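PDB 3EDN: phenazine biosynthesis protein, PhzF family from Bacillus anthracis, which is of unestablished activity but, as a PhzF-family member with the diaminopimelate epimerase-like fold, probably acts as an isomerase-like enzyme on a small metabolite. Local coordinates for residues A[6-11]-A[43-48]. Residues are numbered along the deposited sequence; the frame is centred on the assembly and turned at random.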
ATOM      1  N   VAL A   6       4.420  -4.857  17.022  1.00 11.65           N
ATOM      2  CA  VAL A   6       2.965  -4.735  17.005  1.00 10.27           C
ATOM      3  C   VAL A   6       2.481  -4.624  18.440  1.00 10.21           C
ATOM      4  O   VAL A   6       2.924  -5.353  19.310  1.00 10.19           O
ATOM      5  CB  VAL A   6       2.338  -5.959  16.334  1.00 10.01           C
ATOM      6  CG1 VAL A   6       0.813  -5.823  16.233  1.00 10.45           C
ATOM      7  CG2 VAL A   6       2.930  -6.127  14.939  1.00 10.54           C
ATOM      8  N   PHE A   7       1.558  -3.696  18.680  1.00  8.65           N
ATOM      9  CA  PHE A   7       0.947  -3.569  19.994  1.00  8.95           C
ATOM     10  C   PHE A   7      -0.443  -4.176  20.002  1.00  8.52           C
ATOM     11  O   PHE A   7      -1.150  -4.200  18.986  1.00 10.40           O
ATOM     12  CB  PHE A   7       0.900  -2.099  20.424  1.00  9.97           C
ATOM     13  CG  PHE A   7       2.246  -1.541  20.760  1.00  9.49           C
ATOM     14  CD1 PHE A   7       2.679  -1.492  22.070  1.00 10.32           C
ATOM     15  CD2 PHE A   7       3.084  -1.080  19.754  1.00 10.60           C
ATOM     16  CE1 PHE A   7       3.927  -0.993  22.379  1.00 11.58           C
ATOM     17  CE2 PHE A   7       4.331  -0.594  20.058  1.00 10.77           C
ATOM     18  CZ  PHE A   7       4.744  -0.541  21.374  1.00 10.57           C
ATOM     19  N   HIS A   8      -0.797  -4.719  21.152  1.00  8.20           N
ATOM     20  CA  HIS A   8      -2.143  -5.182  21.427  1.00  8.61           C
ATOM     21  C   HIS A   8      -2.708  -4.256  22.502  1.00  8.04           C
ATOM     22  O   HIS A   8      -2.161  -4.200  23.610  1.00  8.43           O
ATOM     23  CB  HIS A   8      -2.051  -6.614  21.941  1.00  8.68           C
ATOM     24  CG  HIS A   8      -3.331  -7.178  22.468  1.00 10.25           C
ATOM     25  ND1 HIS A   8      -3.393  -8.441  23.016  1.00 10.75           N
ATOM     26  CD2 HIS A   8      -4.586  -6.671  22.535  1.00 10.03           C
ATOM     27  CE1 HIS A   8      -4.630  -8.686  23.411  1.00 11.63           C
ATOM     28  NE2 HIS A   8      -5.374  -7.632  23.130  1.00 10.03           N
ATOM     29  N   TYR A   9      -3.744  -3.482  22.145  1.00  8.10           N
ATOM     30  CA  TYR A   9      -4.537  -2.718  23.119  1.00  7.99           C
ATOM     31  C   TYR A   9      -5.923  -3.307  23.091  1.00  8.06           C
ATOM     32  O   TYR A   9      -6.382  -3.745  22.031  1.00  8.81           O
ATOM     33  CB  TYR A   9      -4.617  -1.223  22.732  1.00  9.49           C
ATOM     34  CG  TYR A   9      -3.442  -0.427  23.232  1.00  8.62           C
ATOM     35  CD1 TYR A   9      -2.163  -0.670  22.741  1.00  8.82           C
ATOM     36  CD2 TYR A   9      -3.597   0.556  24.210  1.00  9.22           C
ATOM     37  CE1 TYR A   9      -1.073   0.040  23.208  1.00  9.27           C
ATOM     38  CE2 TYR A   9      -2.513   1.279  24.685  1.00  9.33           C
ATOM     39  CZ  TYR A   9      -1.247   1.016  24.164  1.00  9.95           C
ATOM     40  OH  TYR A   9      -0.156   1.712  24.636  1.00 10.74           O
ATOM     41  N   ASP A  10      -6.586  -3.338  24.246  1.00  8.41           N
ATOM     42  CA  ASP A  10      -7.999  -3.741  24.273  1.00  8.34           C
ATOM     43  C   ASP A  10      -8.848  -2.487  24.290  1.00  8.32           C
ATOM     44  O   ASP A  10      -8.642  -1.617  25.136  1.00  8.45           O
ATOM     45  CB  ASP A  10      -8.331  -4.596  25.499  1.00  9.01           C
ATOM     46  CG  ASP A  10      -8.141  -6.084  25.250  1.00  9.97           C
ATOM     47  OD1 ASP A  10      -7.743  -6.483  24.135  1.00 10.03           O
ATOM     48  OD2 ASP A  10      -8.415  -6.838  26.206  1.00 11.28           O
ATOM     49  N   ALA A  11      -9.765  -2.376  23.331  1.00  8.07           N
ATOM     50  CA  ALA A  11     -10.682  -1.228  23.263  1.00  8.40           C
ATOM     51  C   ALA A  11     -11.915  -1.423  24.150  1.00  8.67           C
ATOM     52  O   ALA A  11     -12.362  -2.563  24.389  1.00  8.51           O
ATOM     53  CB  ALA A  11     -11.121  -0.991  21.832  1.00  9.08           C
ATOM     54  N   VAL A  43      -0.515 -11.511  12.996  1.00 13.29           N
ATOM     55  CA  VAL A  43      -1.041 -11.066  14.287  1.00 12.94           C
ATOM     56  C   VAL A  43      -2.264 -11.913  14.666  1.00 13.11           C
ATOM     57  O   VAL A  43      -2.370 -12.404  15.791  1.00 13.17           O
ATOM     58  CB  VAL A  43      -1.381  -9.537  14.265  1.00 12.33           C
ATOM     59  CG1 VAL A  43      -2.167  -9.125  15.516  1.00 14.59           C
ATOM     60  CG2 VAL A  43      -0.115  -8.690  14.132  1.00 13.39           C
ATOM     61  N   GLY A  44      -3.172 -12.109  13.716  1.00 12.59           N
ATOM     62  CA  GLY A  44      -4.300 -13.011  13.928  1.00 13.95           C
ATOM     63  C   GLY A  44      -5.391 -12.485  14.842  1.00 14.32           C
ATOM     64  O   GLY A  44      -6.289 -13.246  15.234  1.00 16.17           O
ATOM     65  N   PHE A  45      -5.324 -11.204  15.206  1.00 14.56           N
ATOM     66  CA  PHE A  45      -6.429 -10.579  15.933  1.00 13.75           C
ATOM     67  C   PHE A  45      -7.558 -10.277  14.968  1.00 13.29           C
ATOM     68  O   PHE A  45      -7.362 -10.259  13.761  1.00 12.07           O
ATOM     69  CB  PHE A  45      -6.035  -9.258  16.594  1.00 14.63           C
ATOM     70  CG  PHE A  45      -4.942  -9.365  17.614  1.00 14.14           C
ATOM     71  CD1 PHE A  45      -4.498 -10.587  18.109  1.00 16.23           C
ATOM     72  CD2 PHE A  45      -4.360  -8.198  18.092  1.00 15.54           C
ATOM     73  CE1 PHE A  45      -3.465 -10.638  19.068  1.00 16.02           C
ATOM     74  CE2 PHE A  45      -3.344  -8.239  19.037  1.00 15.78           C
ATOM     75  CZ  PHE A  45      -2.898  -9.458  19.528  1.00 15.68           C
ATOM     76  N   ASN A  46      -8.738  -9.988  15.501  1.00 11.86           N
ATOM     77  CA  ASN A  46      -9.867  -9.621  14.663  1.00 11.23           C
ATOM     78  C   ASN A  46      -9.546  -8.462  13.719  1.00 11.82           C
ATOM     79  O   ASN A  46     -10.068  -8.398  12.599  1.00 12.19           O
ATOM     80  CB  ASN A  46     -11.098  -9.310  15.522  1.00 12.57           C
ATOM     81  CG  ASN A  46     -10.878  -8.134  16.420  1.00 13.23           C
ATOM     82  OD1 ASN A  46     -10.416  -8.276  17.562  1.00 16.21           O
ATOM     83  ND2 ASN A  46     -11.182  -6.961  15.916  1.00 12.17           N
ATOM     84  N   GLU A  47      -8.691  -7.541  14.175  1.00 10.88           N
ATOM     85  CA  GLU A  47      -8.302  -6.400  13.355  1.00 10.76           C
ATOM     86  C   GLU A  47      -6.990  -5.825  13.860  1.00  9.32           C
ATOM     87  O   GLU A  47      -6.713  -5.838  15.068  1.00 10.24           O
ATOM     88  CB  GLU A  47      -9.401  -5.330  13.367  1.00 11.09           C
ATOM     89  CG  GLU A  47      -9.168  -4.136  12.444  1.00 11.07           C
ATOM     90  CD  GLU A  47      -8.412  -2.990  13.103  1.00 11.39           C
ATOM     91  OE1 GLU A  47      -8.201  -2.989  14.341  1.00 12.55           O
ATOM     92  OE2 GLU A  47      -8.007  -2.085  12.340  1.00 11.55           O
ATOM     93  N   THR A  48      -6.180  -5.352  12.906  1.00  9.41           N
ATOM     94  CA  THR A  48      -4.917  -4.631  13.160  1.00  8.91           C
ATOM     95  C   THR A  48      -4.947  -3.344  12.341  1.00  8.58           C
ATOM     96  O   THR A  48      -5.263  -3.379  11.143  1.00  9.91           O
ATOM     97  CB  THR A  48      -3.691  -5.483  12.779  1.00  9.97           C
ATOM     98  OG1 THR A  48      -3.655  -6.636  13.614  1.00 10.66           O
ATOM     99  CG2 THR A  48      -2.394  -4.712  12.987  1.00  9.43           C
TER
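Phe45 drives the edge of its ring at one face of the imidazole of His8, a T-shaped aromatic pair with centroids 4.7 Å apart and planes inclined at 58°. The touching corner is small: Phe45 CE2 lies 3.6 Å from His8 CG and equally close to His8 CB, while Phe45 CZ reaches over toward ND1, 3.7 Å away. A second, purely aliphatic contact lies beside this one, where Val6 CG1 and Val43 CG2 meet at 3.7 Å. The aliphatic and aromatic contacts are joined on the side of residues 43-48, where Val43 CG1 sits over one face of the Phe45 ring, offset toward its rim.

What positions these groups lies on both sides. His8 carries CG anti to its backbone N (chi1 171°), which leans the imidazole outward and toward the C-terminal end of the strand, where NE2 donates to Asp10 OD1 two residues on, at 2.8 Å. That bond is bent, with an N-H...O angle of 146°, and reaches OD1 from above the carboxylate plane. Asp10 OD2 is in turn bonded to Gly19 N, and His8 ND1 to Lys293 NZ on strand 282-298, so both ring nitrogens are engaged and the rotation of the imidazole is fixed. Across the contact, helix 33-43 ends at Val43, and Gly44, with positive phi, turns the chain so that Phe45 points back at strand 3-11.

The example illustrates how, in the diaminopimelate epimerase-like fold of the PhzF family, the connection from helix 33-43 into strand 48-52 can be seated by side chains alone on strand 3-11, beyond the intervening strand 20-25. The chemistry divides the imidazole's duties: its rim is spent on polar partners, its face on an aromatic C-H edge. Asp10 and Lys293 would both polarise the ring that Phe45 meets.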